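Beta-galactosidase (Bacillus circulans, PDB 4MAD) probably hydrolyses terminal non-reducing beta-D-galactose residues from beta-D-galactosides, as a glycoside hydrolase of family 35. Local coordinates at residues V508-V522 / Q567-H581. Residues are numbered along the deposited sequence; the frame is centred on the assembly and turned at random.
Sequences VKENFPYFHKGILTV and QEGENEIILLELHKH
His581 packs into the 508-516 part of segment 508-522 at the end of an antiparallel strand pair. Its NE2 donates to Phe512 O at 2.8 Å, with the oxygen close to the ring plane. Its ND1 hydrogen-bonds to His516 NE2 at 2.8 Å. The edge of the Tyr514 ring points at the face of the His581 ring, planes 79° apart. Val508 CG1, anti to its own N (chi1 155°), sits 3.3 Å from His581 CD2. The backbone of His581 is held too: its N donates to the syn lone pair of Glu510 OE2 at 3.0 Å. With an alanine at His581, His516 NE2 and Phe512 O would probably lose these partners, and a gap is likely to open beside Tyr514. His516 ND1 bonds His364 on strand 357-366.

Next to this cluster, Asn511 N makes a nearly straight bond to His579 O (177°). Strands 514-522 and 569-577 pair antiparallel from Tyr514-Glu577 to Val522-Gly569. On one face, Leu576 CD1 lies 3.9 Å from the centroid of the Phe515 ring, almost on its normal, as a CH-pi contact. On the other, Leu575 CD2 reaches the edge of the His516 ring. Mid-strand, on the Phe515 face, Lys517 NZ forms a salt bridge to Glu572 OE2, a weak hydrogen bond at 3.3 Å.

The far end is looser on the side of Ile519, Thr521 and Glu570, which are exposed. There Ile519 CG2 touches Glu570 CB at 3.7 Å. The buried Asn571 on the opposite face gives ND2 to Leu520 O and to Gln567 O.

The strands are neighbours in the antiparallel sheet of the galactose-binding-type domain. Backbone bonds run the length of the pair, while the imidazoles of the buried His516 and the partly exposed His581 add polar links at one end.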
ATOM      1  N   VAL A 508      32.077   3.966  -9.501  1.00 34.81           N
ATOM      2  CA  VAL A 508      30.621   4.028  -9.524  1.00 30.77           C
ATOM      3  C   VAL A 508      30.201   4.932 -10.683  1.00 29.46           C
ATOM      4  O   VAL A 508      30.746   6.021 -10.852  1.00 30.74           O
ATOM      5  CB  VAL A 508      30.055   4.587  -8.208  1.00 31.54           C
ATOM      6  CG1 VAL A 508      28.692   5.219  -8.444  1.00 33.61           C
ATOM      7  CG2 VAL A 508      29.966   3.488  -7.159  1.00 28.27           C
ATOM      8  N   LYS A 509      29.241   4.478 -11.486  1.00 26.43           N
ATOM      9  CA  LYS A 509      28.864   5.191 -12.691  1.00 23.96           C
ATOM     10  C   LYS A 509      27.495   5.812 -12.594  1.00 23.42           C
ATOM     11  O   LYS A 509      26.565   5.188 -12.220  1.00 18.83           O
ATOM     12  CB  LYS A 509      28.877   4.244 -13.881  1.00 27.78           C
ATOM     13  CG  LYS A 509      30.076   3.436 -14.008  1.00 29.68           C
ATOM     14  CD  LYS A 509      30.055   2.557 -15.253  1.00 42.97           C
ATOM     15  CE  LYS A 509      29.674   1.158 -14.986  1.00 36.40           C
ATOM     16  NZ  LYS A 509      30.015   0.280 -16.090  1.00 38.14           N
ATOM     17  N   GLU A 510      27.413   7.072 -12.961  1.00 24.22           N
ATOM     18  CA  GLU A 510      26.158   7.763 -12.954  1.00 23.17           C
ATOM     19  C   GLU A 510      25.231   7.101 -13.952  1.00 21.48           C
ATOM     20  O   GLU A 510      25.681   6.574 -14.900  1.00 22.61           O
ATOM     21  CB  GLU A 510      26.363   9.197 -13.322  1.00 22.45           C
ATOM     22  CG  GLU A 510      27.206   9.899 -12.353  1.00 28.18           C
ATOM     23  CD  GLU A 510      26.496  10.131 -11.034  1.00 29.10           C
ATOM     24  OE1 GLU A 510      25.798  11.120 -10.958  1.00 31.87           O
ATOM     25  OE2 GLU A 510      26.640   9.344 -10.110  1.00 24.11           O
ATOM     26  N   ASN A 511      23.948   7.091 -13.676  1.00 20.71           N
ATOM     27  CA  ASN A 511      22.948   6.533 -14.568  1.00 21.85           C
ATOM     28  C   ASN A 511      22.915   5.027 -14.663  1.00 20.77           C
ATOM     29  O   ASN A 511      22.143   4.484 -15.389  1.00 20.33           O
ATOM     30  CB  ASN A 511      22.980   7.213 -15.911  1.00 22.19           C
ATOM     31  CG  ASN A 511      22.534   8.612 -15.822  1.00 26.38           C
ATOM     32  OD1 ASN A 511      23.182   9.482 -16.285  1.00 35.91           O
ATOM     33  ND2 ASN A 511      21.445   8.835 -15.181  1.00 25.14           N
ATOM     34  N   PHE A 512      23.685   4.406 -13.805  1.00 18.10           N
ATOM     35  CA  PHE A 512      23.642   2.989 -13.575  1.00 18.06           C
ATOM     36  C   PHE A 512      23.267   2.735 -12.104  1.00 16.55           C
ATOM     37  O   PHE A 512      23.729   3.389 -11.236  1.00 15.64           O
ATOM     38  CB  PHE A 512      24.996   2.363 -13.810  1.00 17.19           C
ATOM     39  CG  PHE A 512      25.426   2.310 -15.238  1.00 21.22           C
ATOM     40  CD1 PHE A 512      25.500   1.121 -15.906  1.00 22.79           C
ATOM     41  CD2 PHE A 512      25.797   3.419 -15.894  1.00 19.45           C
ATOM     42  CE1 PHE A 512      25.938   1.086 -17.182  1.00 28.00           C
ATOM     43  CE2 PHE A 512      26.245   3.360 -17.151  1.00 26.94           C
ATOM     44  CZ  PHE A 512      26.285   2.207 -17.799  1.00 20.87           C
ATOM     45  N   PRO A 513      22.418   1.766 -11.857  1.00 19.65           N
ATOM     46  CA  PRO A 513      22.046   1.508 -10.478  1.00 18.17           C
ATOM     47  C   PRO A 513      23.181   0.844  -9.736  1.00 20.57           C
ATOM     48  O   PRO A 513      23.736  -0.073 -10.228  1.00 19.01           O
ATOM     49  CB  PRO A 513      20.823   0.590 -10.606  1.00 17.65           C
ATOM     50  CG  PRO A 513      20.330   0.828 -11.894  1.00 19.09           C
ATOM     51  CD  PRO A 513      21.506   1.038 -12.735  1.00 20.63           C
ATOM     52  N   TYR A 514      23.447   1.315  -8.537  1.00 17.46           N
ATOM     53  CA  TYR A 514      24.410   0.703  -7.668  1.00 17.43           C
ATOM     54  C   TYR A 514      23.861   0.524  -6.275  1.00 16.68           C
ATOM     55  O   TYR A 514      23.162   1.348  -5.806  1.00 18.78           O
ATOM     56  CB  TYR A 514      25.656   1.539  -7.572  1.00 17.53           C
ATOM     57  CG  TYR A 514      26.646   1.338  -8.648  1.00 19.47           C
ATOM     58  CD1 TYR A 514      27.791   0.598  -8.445  1.00 21.65           C
ATOM     59  CD2 TYR A 514      26.459   1.901  -9.876  1.00 21.96           C
ATOM     60  CE1 TYR A 514      28.700   0.447  -9.434  1.00 24.65           C
ATOM     61  CE2 TYR A 514      27.349   1.742 -10.857  1.00 25.10           C
ATOM     62  CZ  TYR A 514      28.466   1.032 -10.649  1.00 28.00           C
ATOM     63  OH  TYR A 514      29.339   0.870 -11.667  1.00 27.17           O
ATOM     64  N   PHE A 515      24.221  -0.574  -5.645  1.00 15.47           N
ATOM     65  CA  PHE A 515      24.053  -0.773  -4.245  1.00 14.55           C
ATOM     66  C   PHE A 515      25.202  -0.097  -3.470  1.00 16.43           C
ATOM     67  O   PHE A 515      26.327  -0.235  -3.822  1.00 19.61           O
ATOM     68  CB  PHE A 515      24.019  -2.244  -3.915  1.00 15.32           C
ATOM     69  CG  PHE A 515      22.856  -2.979  -4.518  1.00 16.97           C
ATOM     70  CD1 PHE A 515      21.661  -3.045  -3.892  1.00 19.23           C
ATOM     71  CD2 PHE A 515      22.979  -3.614  -5.726  1.00 18.22           C
ATOM     72  CE1 PHE A 515      20.639  -3.708  -4.422  1.00 20.22           C
ATOM     73  CE2 PHE A 515      21.955  -4.277  -6.240  1.00 17.50           C
ATOM     74  CZ  PHE A 515      20.784  -4.319  -5.599  1.00 21.37           C
ATOM     75  N   HIS A 516      24.903   0.606  -2.431  1.00 16.22           N
ATOM     76  CA  HIS A 516      25.906   1.271  -1.685  1.00 15.68           C
ATOM     77  C   HIS A 516      25.788   0.733  -0.276  1.00 16.96           C
ATOM     78  O   HIS A 516      24.724   0.693   0.231  1.00 20.43           O
ATOM     79  CB  HIS A 516      25.591   2.718  -1.663  1.00 17.80           C
ATOM     80  CG  HIS A 516      25.708   3.380  -2.983  1.00 17.20           C
ATOM     81  ND1 HIS A 516      26.906   3.628  -3.576  1.00 22.33           N
ATOM     82  CD2 HIS A 516      24.774   3.849  -3.828  1.00 22.03           C
ATOM     83  CE1 HIS A 516      26.709   4.238  -4.723  1.00 20.01           C
ATOM     84  NE2 HIS A 516      25.421   4.369  -4.907  1.00 18.07           N
ATOM     85  N   LYS A 517      26.878   0.335   0.349  1.00 17.20           N
ATOM     86  CA  LYS A 517      26.804  -0.285   1.656  1.00 14.49           C
ATOM     87  C   LYS A 517      27.572   0.441   2.727  1.00 16.03           C
ATOM     88  O   LYS A 517      28.654   0.809   2.525  1.00 13.81           O
ATOM     89  CB  LYS A 517      27.271  -1.711   1.627  1.00 17.76           C
ATOM     90  CG  LYS A 517      27.087  -2.395   2.917  1.00 19.60           C
ATOM     91  CD  LYS A 517      27.784  -3.664   2.940  1.00 32.16           C
ATOM     92  CE  LYS A 517      26.923  -4.688   3.460  1.00 43.41           C
ATOM     93  NZ  LYS A 517      27.340  -5.017   4.809  1.00 46.41           N
ATOM     94  N   GLY A 518      26.913   0.626   3.857  1.00 19.25           N
ATOM     95  CA  GLY A 518      27.452   1.352   4.970  1.00 22.26           C
ATOM     96  C   GLY A 518      27.071   0.744   6.312  1.00 19.17           C
ATOM     97  O   GLY A 518      26.196  -0.034   6.381  1.00 20.16           O
ATOM     98  N   ILE A 519      27.751   1.155   7.360  1.00 20.66           N
ATOM     99  CA  ILE A 519      27.483   0.669   8.692  1.00 22.34           C
ATOM    100  C   ILE A 519      27.055   1.804   9.634  1.00 23.20           C
ATOM    101  O   ILE A 519      27.700   2.787   9.698  1.00 22.49           O
ATOM    102  CB  ILE A 519      28.729   0.001   9.267  1.00 25.58           C
ATOM    103  CG1 ILE A 519      29.203  -1.102   8.344  1.00 30.14           C
ATOM    104  CG2 ILE A 519      28.458  -0.600  10.557  1.00 25.46           C
ATOM    105  CD1 ILE A 519      28.442  -2.287   8.501  1.00 37.73           C
ATOM    106  N   LEU A 520      25.962   1.617  10.354  1.00 23.58           N
ATOM    107  CA  LEU A 520      25.498   2.549  11.339  1.00 20.59           C
ATOM    108  C   LEU A 520      25.749   1.912  12.676  1.00 23.16           C
ATOM    109  O   LEU A 520      25.346   0.838  12.901  1.00 21.36           O
ATOM    110  CB  LEU A 520      24.031   2.770  11.201  1.00 23.04           C
ATOM    111  CG  LEU A 520      23.343   3.635  12.248  1.00 24.32           C
ATOM    112  CD1 LEU A 520      23.940   4.918  12.280  1.00 22.95           C
ATOM    113  CD2 LEU A 520      21.895   3.743  12.059  1.00 26.30           C
ATOM    114  N   THR A 521      26.433   2.647  13.537  1.00 24.14           N
ATOM    115  CA  THR A 521      26.683   2.189  14.875  1.00 25.15           C
ATOM    116  C   THR A 521      25.734   2.877  15.822  1.00 22.77           C
ATOM    117  O   THR A 521      25.643   4.055  15.830  1.00 23.25           O
ATOM    118  CB  THR A 521      28.115   2.476  15.308  1.00 27.34           C
ATOM    119  OG1 THR A 521      29.017   1.825  14.438  1.00 28.87           O
ATOM    120  CG2 THR A 521      28.321   1.902  16.633  1.00 31.68           C
ATOM    121  N   VAL A 522      25.042   2.071  16.600  1.00 24.33           N
ATOM    122  CA  VAL A 522      23.936   2.479  17.400  1.00 24.34           C
ATOM    123  C   VAL A 522      24.198   2.076  18.848  1.00 28.43           C
ATOM    124  O   VAL A 522      24.443   0.934  19.103  1.00 25.97           O
ATOM    125  CB  VAL A 522      22.699   1.771  16.886  1.00 25.40           C
ATOM    126  CG1 VAL A 522      21.641   1.674  17.887  1.00 23.76           C
ATOM    127  CG2 VAL A 522      22.247   2.391  15.584  1.00 26.37           C
ATOM    128  N   GLN A 567      19.473  -2.568  15.715  1.00 23.28           N
ATOM    129  CA  GLN A 567      20.041  -3.317  16.803  1.00 25.76           C
ATOM    130  C   GLN A 567      21.227  -2.598  17.390  1.00 24.80           C
ATOM    131  O   GLN A 567      21.851  -1.784  16.760  1.00 23.20           O
ATOM    132  CB  GLN A 567      20.428  -4.713  16.384  1.00 27.97           C
ATOM    133  CG  GLN A 567      21.579  -4.794  15.449  1.00 32.75           C
ATOM    134  CD  GLN A 567      21.657  -6.157  14.804  1.00 42.52           C
ATOM    135  OE1 GLN A 567      20.715  -6.597  14.190  1.00 48.78           O
ATOM    136  NE2 GLN A 567      22.748  -6.822  14.963  1.00 36.50           N
ATOM    137  N   GLU A 568      21.513  -2.909  18.637  1.00 25.88           N
ATOM    138  CA  GLU A 568      22.669  -2.324  19.269  1.00 27.57           C
ATOM    139  C   GLU A 568      23.877  -2.789  18.562  1.00 25.68           C
ATOM    140  O   GLU A 568      23.982  -3.907  18.251  1.00 27.21           O
ATOM    141  CB  GLU A 568      22.757  -2.719  20.738  1.00 31.72           C
ATOM    142  CG  GLU A 568      22.010  -1.743  21.607  1.00 38.71           C
ATOM    143  CD  GLU A 568      21.646  -2.276  22.982  1.00 52.20           C
ATOM    144  OE1 GLU A 568      22.350  -3.158  23.490  1.00 50.44           O
ATOM    145  OE2 GLU A 568      20.653  -1.781  23.544  1.00 52.32           O
ATOM    146  N   GLY A 569      24.825  -1.913  18.368  1.00 27.78           N
ATOM    147  CA  GLY A 569      25.997  -2.302  17.618  1.00 29.10           C
ATOM    148  C   GLY A 569      25.965  -1.875  16.180  1.00 28.37           C
ATOM    149  O   GLY A 569      25.429  -0.863  15.877  1.00 26.88           O
ATOM    150  N   GLU A 570      26.580  -2.656  15.317  1.00 26.00           N
ATOM    151  CA  GLU A 570      26.629  -2.342  13.924  1.00 27.29           C
ATOM    152  C   GLU A 570      25.365  -2.746  13.208  1.00 26.20           C
ATOM    153  O   GLU A 570      24.801  -3.739  13.500  1.00 25.04           O
ATOM    154  CB  GLU A 570      27.825  -3.020  13.303  1.00 30.14           C
ATOM    155  CG  GLU A 570      29.096  -2.519  13.856  1.00 32.08           C
ATOM    156  CD  GLU A 570      30.268  -3.092  13.155  1.00 40.20           C
ATOM    157  OE1 GLU A 570      30.163  -4.145  12.515  1.00 39.12           O
ATOM    158  OE2 GLU A 570      31.309  -2.460  13.259  1.00 46.95           O
ATOM    159  N   ASN A 571      24.960  -1.932  12.253  1.00 24.35           N
ATOM    160  CA  ASN A 571      23.742  -2.121  11.517  1.00 20.48           C
ATOM    161  C   ASN A 571      24.080  -1.978  10.060  1.00 22.63           C
ATOM    162  O   ASN A 571      24.833  -1.135   9.717  1.00 22.07           O
ATOM    163  CB  ASN A 571      22.720  -1.050  11.902  1.00 20.10           C
ATOM    164  CG  ASN A 571      22.143  -1.249  13.305  1.00 23.66           C
ATOM    165  OD1 ASN A 571      21.120  -1.819  13.489  1.00 22.86           O
ATOM    166  ND2 ASN A 571      22.836  -0.738  14.283  1.00 23.22           N
ATOM    167  N   GLU A 572      23.495  -2.808   9.221  1.00 18.86           N
ATOM    168  CA  GLU A 572      23.829  -2.787   7.844  1.00 22.04           C
ATOM    169  C   GLU A 572      22.871  -1.891   7.058  1.00 18.38           C
ATOM    170  O   GLU A 572      21.742  -2.148   7.004  1.00 20.39           O
ATOM    171  CB  GLU A 572      23.782  -4.212   7.322  1.00 23.80           C
ATOM    172  CG  GLU A 572      23.853  -4.333   5.889  1.00 31.15           C
ATOM    173  CD  GLU A 572      23.558  -5.769   5.404  1.00 38.32           C
ATOM    174  OE1 GLU A 572      22.419  -6.061   5.018  1.00 31.87           O
ATOM    175  OE2 GLU A 572      24.490  -6.575   5.461  1.00 36.76           O
ATOM    176  N   ILE A 573      23.395  -0.839   6.465  1.00 18.89           N
ATOM    177  CA  ILE A 573      22.608   0.025   5.640  1.00 20.33           C
ATOM    178  C   ILE A 573      22.956  -0.192   4.195  1.00 19.91           C
ATOM    179  O   ILE A 573      24.046   0.001   3.802  1.00 19.02           O
ATOM    180  CB  ILE A 573      22.917   1.469   5.922  1.00 21.08           C
ATOM    181  CG1 ILE A 573      22.784   1.775   7.412  1.00 18.05           C
ATOM    182  CG2 ILE A 573      22.019   2.300   5.168  1.00 23.18           C
ATOM    183  CD1 ILE A 573      21.573   1.346   8.029  1.00 19.83           C
ATOM    184  N   ILE A 574      21.968  -0.591   3.427  1.00 19.65           N
ATOM    185  CA  ILE A 574      22.140  -0.770   1.998  1.00 18.37           C
ATOM    186  C   ILE A 574      21.179   0.066   1.206  1.00 16.53           C
ATOM    187  O   ILE A 574      20.025  -0.005   1.425  1.00 18.86           O
ATOM    188  CB  ILE A 574      21.939  -2.224   1.580  1.00 18.83           C
ATOM    189  CG1 ILE A 574      23.023  -3.073   2.189  1.00 22.01           C
ATOM    190  CG2 ILE A 574      22.051  -2.356   0.111  1.00 20.04           C
ATOM    191  CD1 ILE A 574      22.822  -4.436   2.051  1.00 26.92           C
ATOM    192  N   LEU A 575      21.710   0.868   0.318  1.00 17.59           N
ATOM    193  CA  LEU A 575      20.916   1.798  -0.417  1.00 18.28           C
ATOM    194  C   LEU A 575      21.096   1.496  -1.859  1.00 19.79           C
ATOM    195  O   LEU A 575      22.181   1.417  -2.260  1.00 20.29           O
ATOM    196  CB  LEU A 575      21.405   3.180  -0.156  1.00 18.31           C
ATOM    197  CG  LEU A 575      20.777   4.337  -0.858  1.00 20.79           C
ATOM    198  CD1 LEU A 575      20.835   5.589  -0.053  1.00 24.29           C
ATOM    199  CD2 LEU A 575      21.426   4.540  -2.141  1.00 18.92           C
ATOM    200  N   LEU A 576      20.025   1.312  -2.622  1.00 17.74           N
ATOM    201  CA  LEU A 576      20.132   1.133  -4.061  1.00 15.82           C
ATOM    202  C   LEU A 576      19.719   2.438  -4.691  1.00 15.34           C
ATOM    203  O   LEU A 576      18.635   2.854  -4.508  1.00 16.14           O
ATOM    204  CB  LEU A 576      19.214   0.022  -4.560  1.00 19.93           C
ATOM    205  CG  LEU A 576      19.056  -0.198  -6.065  1.00 20.65           C
ATOM    206  CD1 LEU A 576      20.342  -0.448  -6.757  1.00 15.03           C
ATOM    207  CD2 LEU A 576      18.056  -1.310  -6.417  1.00 24.99           C
ATOM    208  N   GLU A 577      20.622   3.071  -5.383  1.00 17.80           N
ATOM    209  CA  GLU A 577      20.338   4.291  -6.075  1.00 16.08           C
ATOM    210  C   GLU A 577      20.440   4.072  -7.566  1.00 17.70           C
ATOM    211  O   GLU A 577      21.342   3.498  -8.026  1.00 17.15           O
ATOM    212  CB  GLU A 577      21.272   5.400  -5.670  1.00 16.71           C
ATOM    213  CG  GLU A 577      21.419   6.447  -6.682  1.00 16.66           C
ATOM    214  CD  GLU A 577      20.237   7.424  -6.745  1.00 19.12           C
ATOM    215  OE1 GLU A 577      19.680   7.757  -5.698  1.00 16.46           O
ATOM    216  OE2 GLU A 577      19.884   7.836  -7.848  1.00 16.64           O
ATOM    217  N   LEU A 578      19.403   4.503  -8.245  1.00 15.74           N
ATOM    218  CA  LEU A 578      19.231   4.344  -9.672  1.00 17.96           C
ATOM    219  C   LEU A 578      20.065   5.198 -10.583  1.00 17.78           C
ATOM    220  O   LEU A 578      20.421   4.786 -11.612  1.00 17.98           O
ATOM    221  CB  LEU A 578      17.756   4.400 -10.088  1.00 16.13           C
ATOM    222  CG  LEU A 578      16.823   3.408  -9.444  1.00 15.45           C
ATOM    223  CD1 LEU A 578      15.411   3.510  -9.959  1.00 19.46           C
ATOM    224  CD2 LEU A 578      17.358   2.045  -9.500  1.00 17.69           C
ATOM    225  N   HIS A 579      20.267   6.443 -10.225  1.00 15.84           N
ATOM    226  CA  HIS A 579      20.865   7.373 -11.135  1.00 16.73           C
ATOM    227  C   HIS A 579      22.115   8.127 -10.711  1.00 20.44           C
ATOM    228  O   HIS A 579      23.084   8.152 -11.425  1.00 20.68           O
ATOM    229  CB  HIS A 579      19.854   8.428 -11.491  1.00 20.21           C
ATOM    230  CG  HIS A 579      18.638   7.884 -12.139  1.00 25.21           C
ATOM    231  ND1 HIS A 579      18.622   7.496 -13.452  1.00 24.03           N
ATOM    232  CD2 HIS A 579      17.401   7.657 -11.655  1.00 23.30           C
ATOM    233  CE1 HIS A 579      17.422   7.049 -13.747  1.00 28.47           C
ATOM    234  NE2 HIS A 579      16.665   7.134 -12.677  1.00 30.82           N
ATOM    235  N   LYS A 580      22.002   8.811  -9.595  1.00 19.62           N
ATOM    236  CA  LYS A 580      23.031   9.732  -9.187  1.00 22.16           C
ATOM    237  C   LYS A 580      23.544   9.373  -7.816  1.00 20.40           C
ATOM    238  O   LYS A 580      22.812   9.293  -6.935  1.00 20.25           O
ATOM    239  CB  LYS A 580      22.511  11.135  -9.204  1.00 22.47           C
ATOM    240  CG  LYS A 580      22.203  11.657 -10.552  1.00 26.33           C
ATOM    241  CD  LYS A 580      21.585  13.001 -10.422  1.00 29.79           C
ATOM    242  CE  LYS A 580      21.371  13.723 -11.708  1.00 34.90           C
ATOM    243  NZ  LYS A 580      20.613  14.949 -11.465  1.00 34.47           N
ATOM    244  N   HIS A 581      24.843   9.170  -7.709  1.00 20.26           N
ATOM    245  CA  HIS A 581      25.447   8.583  -6.544  1.00 20.11           C
ATOM    246  C   HIS A 581      26.214   9.590  -5.685  1.00 22.46           C
ATOM    247  O   HIS A 581      26.689  10.555  -6.178  1.00 22.30           O
ATOM    248  CB  HIS A 581      26.357   7.442  -6.996  1.00 19.74           C
ATOM    249  CG  HIS A 581      25.660   6.460  -7.874  1.00 22.14           C
ATOM    250  ND1 HIS A 581      24.753   5.558  -7.393  1.00 19.49           N
ATOM    251  CD2 HIS A 581      25.683   6.294  -9.209  1.00 22.24           C
ATOM    252  CE1 HIS A 581      24.243   4.881  -8.392  1.00 19.50           C
ATOM    253  NE2 HIS A 581      24.805   5.295  -9.501  1.00 17.60           N
TER